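Local coordinates for putative esterase (Sulfolobus solfataricus P2, PDB 2RAU), which probably acts as a lipase or esterase of the alpha/beta-hydrolase superfamily and binds calcium ions, at residues L115-I127 with Y275-F288. Sequence-based numbering, arbitrary orientation.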
loop_
_atom_site.group_PDB
_atom_site.type_symbol
_atom_site.label_atom_id
_atom_site.label_comp_id
_atom_site.label_asym_id
_atom_site.label_seq_id
_atom_site.Cartn_x
_atom_site.Cartn_y
_atom_site.Cartn_z
ATOM N N LEU A 115 -6.617 21.246 -6.218
ATOM C CA LEU A 115 -6.567 19.797 -6.363
ATOM C C LEU A 115 -7.664 19.224 -7.303
ATOM O O LEU A 115 -7.880 17.995 -7.359
ATOM C CB LEU A 115 -6.657 19.183 -4.963
ATOM C CG LEU A 115 -5.376 19.444 -4.108
ATOM C CD1 LEU A 115 -5.681 19.545 -2.664
ATOM C CD2 LEU A 115 -4.254 18.435 -4.377
ATOM N N SER A 116 -8.296 20.099 -8.084
ATOM C CA SER A 116 -9.402 19.699 -8.969
ATOM C C SER A 116 -8.921 18.766 -10.081
ATOM O O SER A 116 -9.715 18.007 -10.614
ATOM C CB SER A 116 -10.108 20.944 -9.510
ATOM O OG SER A 116 -9.249 21.639 -10.398
ATOM N N PHE A 117 -7.599 18.750 -10.357
ATOM C CA PHE A 117 -7.011 17.833 -11.311
ATOM C C PHE A 117 -7.146 16.365 -10.857
ATOM O O PHE A 117 -6.939 15.445 -11.664
ATOM C CB PHE A 117 -5.546 18.180 -11.617
ATOM C CG PHE A 117 -4.618 18.029 -10.458
ATOM C CD1 PHE A 117 -4.034 16.801 -10.152
ATOM C CD2 PHE A 117 -4.299 19.127 -9.670
ATOM C CE1 PHE A 117 -3.178 16.674 -9.043
ATOM C CE2 PHE A 117 -3.454 19.009 -8.593
ATOM C CZ PHE A 117 -2.893 17.778 -8.255
ATOM N N THR A 118 -7.466 16.154 -9.578
ATOM C CA THR A 118 -7.724 14.814 -9.047
ATOM C C THR A 118 -9.201 14.358 -9.196
ATOM O O THR A 118 -9.540 13.222 -8.837
ATOM C CB THR A 118 -7.335 14.702 -7.577
ATOM O OG1 THR A 118 -8.309 15.362 -6.766
ATOM C CG2 THR A 118 -5.942 15.249 -7.306
ATOM N N ALA A 119 -10.066 15.200 -9.767
ATOM C CA ALA A 119 -11.521 14.909 -9.851
ATOM C C ALA A 119 -11.805 13.582 -10.600
ATOM O O ALA A 119 -12.720 12.850 -10.250
ATOM C CB ALA A 119 -12.248 16.078 -10.506
ATOM N N ASN A 120 -11.015 13.240 -11.605
ATOM C CA ASN A 120 -11.214 11.980 -12.344
ATOM C C ASN A 120 -10.114 10.958 -12.048
ATOM O O ASN A 120 -9.721 10.174 -12.914
ATOM C CB ASN A 120 -11.321 12.253 -13.852
ATOM C CG ASN A 120 -12.461 13.145 -14.170
ATOM O OD1 ASN A 120 -13.602 12.727 -14.075
ATOM N ND2 ASN A 120 -12.176 14.392 -14.538
ATOM N N TRP A 121 -9.593 10.995 -10.828
ATOM C CA TRP A 121 -8.710 9.924 -10.339
ATOM C C TRP A 121 -9.539 8.827 -9.688
ATOM O O TRP A 121 -9.518 8.660 -8.472
ATOM C CB TRP A 121 -7.706 10.514 -9.360
ATOM C CG TRP A 121 -6.586 11.275 -10.018
ATOM C CD1 TRP A 121 -6.512 11.691 -11.318
ATOM C CD2 TRP A 121 -5.416 11.764 -9.369
ATOM N NE1 TRP A 121 -5.335 12.373 -11.518
ATOM C CE2 TRP A 121 -4.652 12.435 -10.332
ATOM C CE3 TRP A 121 -4.926 11.664 -8.069
ATOM C CZ2 TRP A 121 -3.420 12.993 -10.044
ATOM C CZ3 TRP A 121 -3.702 12.244 -7.769
ATOM C CH2 TRP A 121 -2.966 12.893 -8.752
ATOM N N GLY A 122 -10.266 8.106 -10.535
ATOM C CA GLY A 122 -11.137 7.008 -10.164
ATOM C C GLY A 122 -10.563 5.675 -10.578
ATOM O O GLY A 122 -9.391 5.560 -10.889
ATOM N N TRP A 123 -11.422 4.671 -10.624
ATOM C CA TRP A 123 -11.024 3.305 -10.908
ATOM C C TRP A 123 -10.480 3.088 -12.309
ATOM O O TRP A 123 -9.525 2.346 -12.504
ATOM C CB TRP A 123 -12.202 2.340 -10.619
ATOM C CG TRP A 123 -12.282 2.052 -9.203
ATOM C CD1 TRP A 123 -13.247 2.462 -8.308
ATOM C CD2 TRP A 123 -11.292 1.378 -8.438
ATOM N NE1 TRP A 123 -12.933 2.026 -7.053
ATOM C CE2 TRP A 123 -11.725 1.366 -7.107
ATOM C CE3 TRP A 123 -10.095 0.739 -8.764
ATOM C CZ2 TRP A 123 -11.001 0.729 -6.096
ATOM C CZ3 TRP A 123 -9.359 0.152 -7.755
ATOM C CH2 TRP A 123 -9.822 0.119 -6.448
ATOM N N SER A 124 -11.080 3.687 -13.324
ATOM C CA SER A 124 -10.518 3.489 -14.669
ATOM C C SER A 124 -9.101 4.087 -14.761
ATOM O O SER A 124 -8.208 3.503 -15.388
ATOM C CB SER A 124 -11.469 3.975 -15.783
ATOM O OG SER A 124 -11.660 5.349 -15.700
ATOM N N THR A 125 -8.863 5.205 -14.095
ATOM C CA THR A 125 -7.523 5.778 -14.057
ATOM C C THR A 125 -6.531 4.857 -13.354
ATOM O O THR A 125 -5.479 4.547 -13.894
ATOM C CB THR A 125 -7.537 7.198 -13.416
ATOM O OG1 THR A 125 -8.341 8.054 -14.234
ATOM C CG2 THR A 125 -6.114 7.775 -13.259
ATOM N N TRP A 126 -6.862 4.438 -12.142
ATOM C CA TRP A 126 -5.998 3.576 -11.338
ATOM C C TRP A 126 -5.745 2.249 -12.047
ATOM O O TRP A 126 -4.619 1.799 -12.081
ATOM C CB TRP A 126 -6.617 3.348 -9.928
ATOM C CG TRP A 126 -5.897 4.051 -8.809
ATOM C CD1 TRP A 126 -5.371 3.470 -7.670
ATOM C CD2 TRP A 126 -5.570 5.450 -8.721
ATOM N NE1 TRP A 126 -4.764 4.433 -6.892
ATOM C CE2 TRP A 126 -4.889 5.648 -7.494
ATOM C CE3 TRP A 126 -5.810 6.559 -9.544
ATOM C CZ2 TRP A 126 -4.418 6.881 -7.099
ATOM C CZ3 TRP A 126 -5.333 7.787 -9.146
ATOM C CH2 TRP A 126 -4.674 7.941 -7.943
ATOM N N ILE A 127 -6.814 1.640 -12.566
ATOM C CA ILE A 127 -6.701 0.384 -13.316
ATOM C C ILE A 127 -5.806 0.561 -14.558
ATOM O O ILE A 127 -4.915 -0.273 -14.782
ATOM C CB ILE A 127 -8.055 -0.263 -13.601
ATOM C CG1 ILE A 127 -8.652 -0.762 -12.259
ATOM C CG2 ILE A 127 -7.890 -1.447 -14.607
ATOM C CD1 ILE A 127 -10.065 -1.216 -12.361
ATOM N N TYR A 275 -2.239 13.211 0.330
ATOM C CA TYR A 275 -3.613 13.226 -0.159
ATOM C C TYR A 275 -3.993 12.022 -0.982
ATOM O O TYR A 275 -3.164 11.421 -1.671
ATOM C CB TYR A 275 -3.844 14.451 -1.027
ATOM C CG TYR A 275 -3.536 15.801 -0.398
ATOM C CD1 TYR A 275 -4.269 16.246 0.703
ATOM C CD2 TYR A 275 -2.599 16.663 -0.954
ATOM C CE1 TYR A 275 -4.022 17.501 1.276
ATOM C CE2 TYR A 275 -2.382 17.919 -0.423
ATOM C CZ TYR A 275 -3.109 18.324 0.690
ATOM O OH TYR A 275 -2.933 19.558 1.252
ATOM N N TRP A 276 -5.288 11.726 -0.950
ATOM C CA TRP A 276 -5.875 10.603 -1.664
ATOM C C TRP A 276 -7.168 11.094 -2.316
ATOM O O TRP A 276 -7.906 11.785 -1.694
ATOM C CB TRP A 276 -6.206 9.483 -0.698
ATOM C CG TRP A 276 -6.584 8.203 -1.323
ATOM C CD1 TRP A 276 -7.847 7.667 -1.427
ATOM C CD2 TRP A 276 -5.700 7.255 -1.942
ATOM N NE1 TRP A 276 -7.789 6.441 -2.077
ATOM C CE2 TRP A 276 -6.484 6.171 -2.398
ATOM C CE3 TRP A 276 -4.325 7.205 -2.144
ATOM C CZ2 TRP A 276 -5.924 5.054 -3.031
ATOM C CZ3 TRP A 276 -3.783 6.095 -2.753
ATOM C CH2 TRP A 276 -4.574 5.031 -3.185
ATOM N N PRO A 277 -7.417 10.743 -3.593
ATOM C CA PRO A 277 -8.610 11.241 -4.239
ATOM C C PRO A 277 -9.897 10.657 -3.692
ATOM O O PRO A 277 -10.021 9.437 -3.458
ATOM C CB PRO A 277 -8.403 10.843 -5.701
ATOM C CG PRO A 277 -7.595 9.570 -5.603
ATOM C CD PRO A 277 -6.626 9.868 -4.482
ATOM N N TYR A 278 -10.853 11.539 -3.452
ATOM C CA TYR A 278 -12.223 11.113 -3.122
ATOM C C TYR A 278 -12.886 10.256 -4.201
ATOM O O TYR A 278 -13.754 9.441 -3.896
ATOM C CB TYR A 278 -13.152 12.337 -2.831
ATOM C CG TYR A 278 -13.304 12.624 -1.341
ATOM C CD1 TYR A 278 -14.039 11.769 -0.524
ATOM C CD2 TYR A 278 -12.743 13.753 -0.757
ATOM C CE1 TYR A 278 -14.195 12.021 0.838
ATOM C CE2 TYR A 278 -12.875 13.990 0.594
ATOM C CZ TYR A 278 -13.614 13.117 1.386
ATOM O OH TYR A 278 -13.750 13.331 2.747
ATOM N N ARG A 279 -12.507 10.465 -5.453
ATOM C CA ARG A 279 -13.210 9.862 -6.567
ATOM C C ARG A 279 -13.280 8.313 -6.429
ATOM O O ARG A 279 -14.326 7.686 -6.673
ATOM C CB ARG A 279 -12.581 10.362 -7.896
ATOM C CG ARG A 279 -13.179 9.823 -9.193
ATOM C CD ARG A 279 -14.600 10.201 -9.231
ATOM N NE ARG A 279 -15.250 9.997 -10.520
ATOM C CZ ARG A 279 -15.605 10.978 -11.351
ATOM N NH1 ARG A 279 -15.338 12.259 -11.101
ATOM N NH2 ARG A 279 -16.239 10.672 -12.460
ATOM N N LEU A 280 -12.199 7.696 -5.981
ATOM C CA LEU A 280 -12.166 6.242 -5.868
ATOM C C LEU A 280 -13.279 5.720 -4.964
ATOM O O LEU A 280 -13.964 4.771 -5.318
ATOM C CB LEU A 280 -10.790 5.783 -5.375
ATOM C CG LEU A 280 -9.639 5.742 -6.368
ATOM C CD1 LEU A 280 -8.353 5.638 -5.633
ATOM C CD2 LEU A 280 -9.800 4.578 -7.376
ATOM N N SER A 281 -13.488 6.366 -3.820
ATOM C CA SER A 281 -14.497 5.924 -2.874
ATOM C C SER A 281 -15.892 6.354 -3.302
ATOM O O SER A 281 -16.879 5.703 -2.961
ATOM C CB SER A 281 -14.171 6.413 -1.451
ATOM O OG SER A 281 -14.153 7.815 -1.344
ATOM N N LEU A 282 -15.981 7.430 -4.082
ATOM C CA LEU A 282 -17.271 7.918 -4.537
ATOM C C LEU A 282 -17.755 7.106 -5.726
ATOM O O LEU A 282 -18.877 7.258 -6.142
ATOM C CB LEU A 282 -17.202 9.403 -4.877
ATOM C CG LEU A 282 -16.881 10.368 -3.734
ATOM C CD1 LEU A 282 -16.773 11.778 -4.286
ATOM C CD2 LEU A 282 -17.896 10.305 -2.640
ATOM N N GLU A 283 -16.901 6.246 -6.276
ATOM C CA GLU A 283 -17.311 5.271 -7.303
ATOM C C GLU A 283 -17.654 3.884 -6.702
ATOM O O GLU A 283 -17.421 2.839 -7.302
ATOM C CB GLU A 283 -16.225 5.135 -8.355
ATOM C CG GLU A 283 -16.118 6.326 -9.247
ATOM C CD GLU A 283 -15.017 6.159 -10.281
ATOM O OE1 GLU A 283 -14.204 5.230 -10.159
ATOM O OE2 GLU A 283 -14.956 6.968 -11.205
ATOM N N ARG A 284 -18.200 3.900 -5.488
ATOM C CA ARG A 284 -18.749 2.708 -4.848
ATOM C C ARG A 284 -19.842 2.106 -5.757
ATOM O O ARG A 284 -20.112 0.908 -5.699
ATOM C CB ARG A 284 -19.348 3.094 -3.485
ATOM C CG ARG A 284 -20.574 4.032 -3.600
ATOM C CD ARG A 284 -21.180 4.397 -2.256
ATOM N NE ARG A 284 -20.416 5.416 -1.525
ATOM C CZ ARG A 284 -20.449 6.734 -1.774
ATOM N NH1 ARG A 284 -21.183 7.238 -2.775
ATOM N NH2 ARG A 284 -19.719 7.559 -1.023
ATOM N N ASP A 285 -20.465 2.962 -6.581
ATOM C CA ASP A 285 -21.487 2.561 -7.566
ATOM C C ASP A 285 -21.020 1.456 -8.514
ATOM O O ASP A 285 -21.757 0.500 -8.750
ATOM C CB ASP A 285 -21.904 3.771 -8.417
ATOM N N LEU A 286 -19.805 1.604 -9.059
ATOM C CA LEU A 286 -19.212 0.636 -10.027
ATOM C C LEU A 286 -19.200 -0.813 -9.538
ATOM O O LEU A 286 -18.685 -1.119 -8.456
ATOM C CB LEU A 286 -17.763 1.016 -10.391
ATOM C CG LEU A 286 -17.506 2.083 -11.449
ATOM C CD1 LEU A 286 -18.492 3.273 -11.387
ATOM C CD2 LEU A 286 -16.080 2.516 -11.274
ATOM N N LYS A 287 -19.761 -1.698 -10.351
ATOM C CA LYS A 287 -19.801 -3.113 -10.039
ATOM C C LYS A 287 -18.639 -3.806 -10.758
ATOM O O LYS A 287 -18.457 -3.644 -11.961
ATOM C CB LYS A 287 -21.149 -3.729 -10.464
ATOM N N PHE A 288 -17.833 -4.533 -9.994
ATOM C CA PHE A 288 -16.770 -5.363 -10.529
ATOM C C PHE A 288 -17.170 -6.822 -10.347
ATOM O O PHE A 288 -17.631 -7.217 -9.279
ATOM C CB PHE A 288 -15.458 -5.100 -9.802
ATOM C CG PHE A 288 -14.785 -3.835 -10.208
ATOM C CD1 PHE A 288 -13.894 -3.828 -11.254
ATOM C CD2 PHE A 288 -15.011 -2.644 -9.522
ATOM C CE1 PHE A 288 -13.228 -2.640 -11.623
ATOM C CE2 PHE A 288 -14.359 -1.464 -9.892
ATOM C CZ PHE A 288 -13.459 -1.472 -10.942
HETATM O O HOH W 1 -10.861 12.795 -6.372
HETATM O O HOH W 2 -15.089 2.590 -4.754
HETATM O O HOH W 3 -13.515 5.333 -13.104
#
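Tyr-275 offers one ring face to Leu-115, whose CD1 sits over its rim. Pro-277, compact and rigid, sets its CG 3.6 Å from Trp-121 O, a buried carbonyl without a polar partner, while its CB packs on Trp-121 CB. In Arg-279 a chi1 of 179° swings CG against Gly-122 CA, and the bend at chi2 then turns the chain on toward Ala-119 O and Glu-283; NH1 gives Ala-119 O a strongly bent, weak bond of 2.8 Å. Its NE forms a salt bridge with Glu-283 OE2, reached from above the carboxylate plane; a methionine in its place would probably leave that carboxylate without its charged mate and Ala-119 O without this donor. Branched Leu-280 serves two indoles at once: CD2 lies 3.8 Å from the centroid of the five-membered ring of Trp-123, and CD1 over a face of Trp-126, two CH-pi contacts. Glu-283 OE1 takes an almost straight bond from Trp-123 N (2.9 Å), the first residue of helix 123-141 after its N-cap, Gly-122, whose lack of a side chain suits a spot hemmed in by the carboxylate and Arg-279 CG. Phe-288 turns its edge to the other face of Trp-123, planes at 74°, and touches Ile-127 CD1 with CE1 (3.5 Å). Together these contacts join strand 275-277 and helix 278-282 to the start of helix 123-141, with Trp-123 near, though not touching, what is probably the nucleophile elbow of an alpha/beta-hydrolase fold.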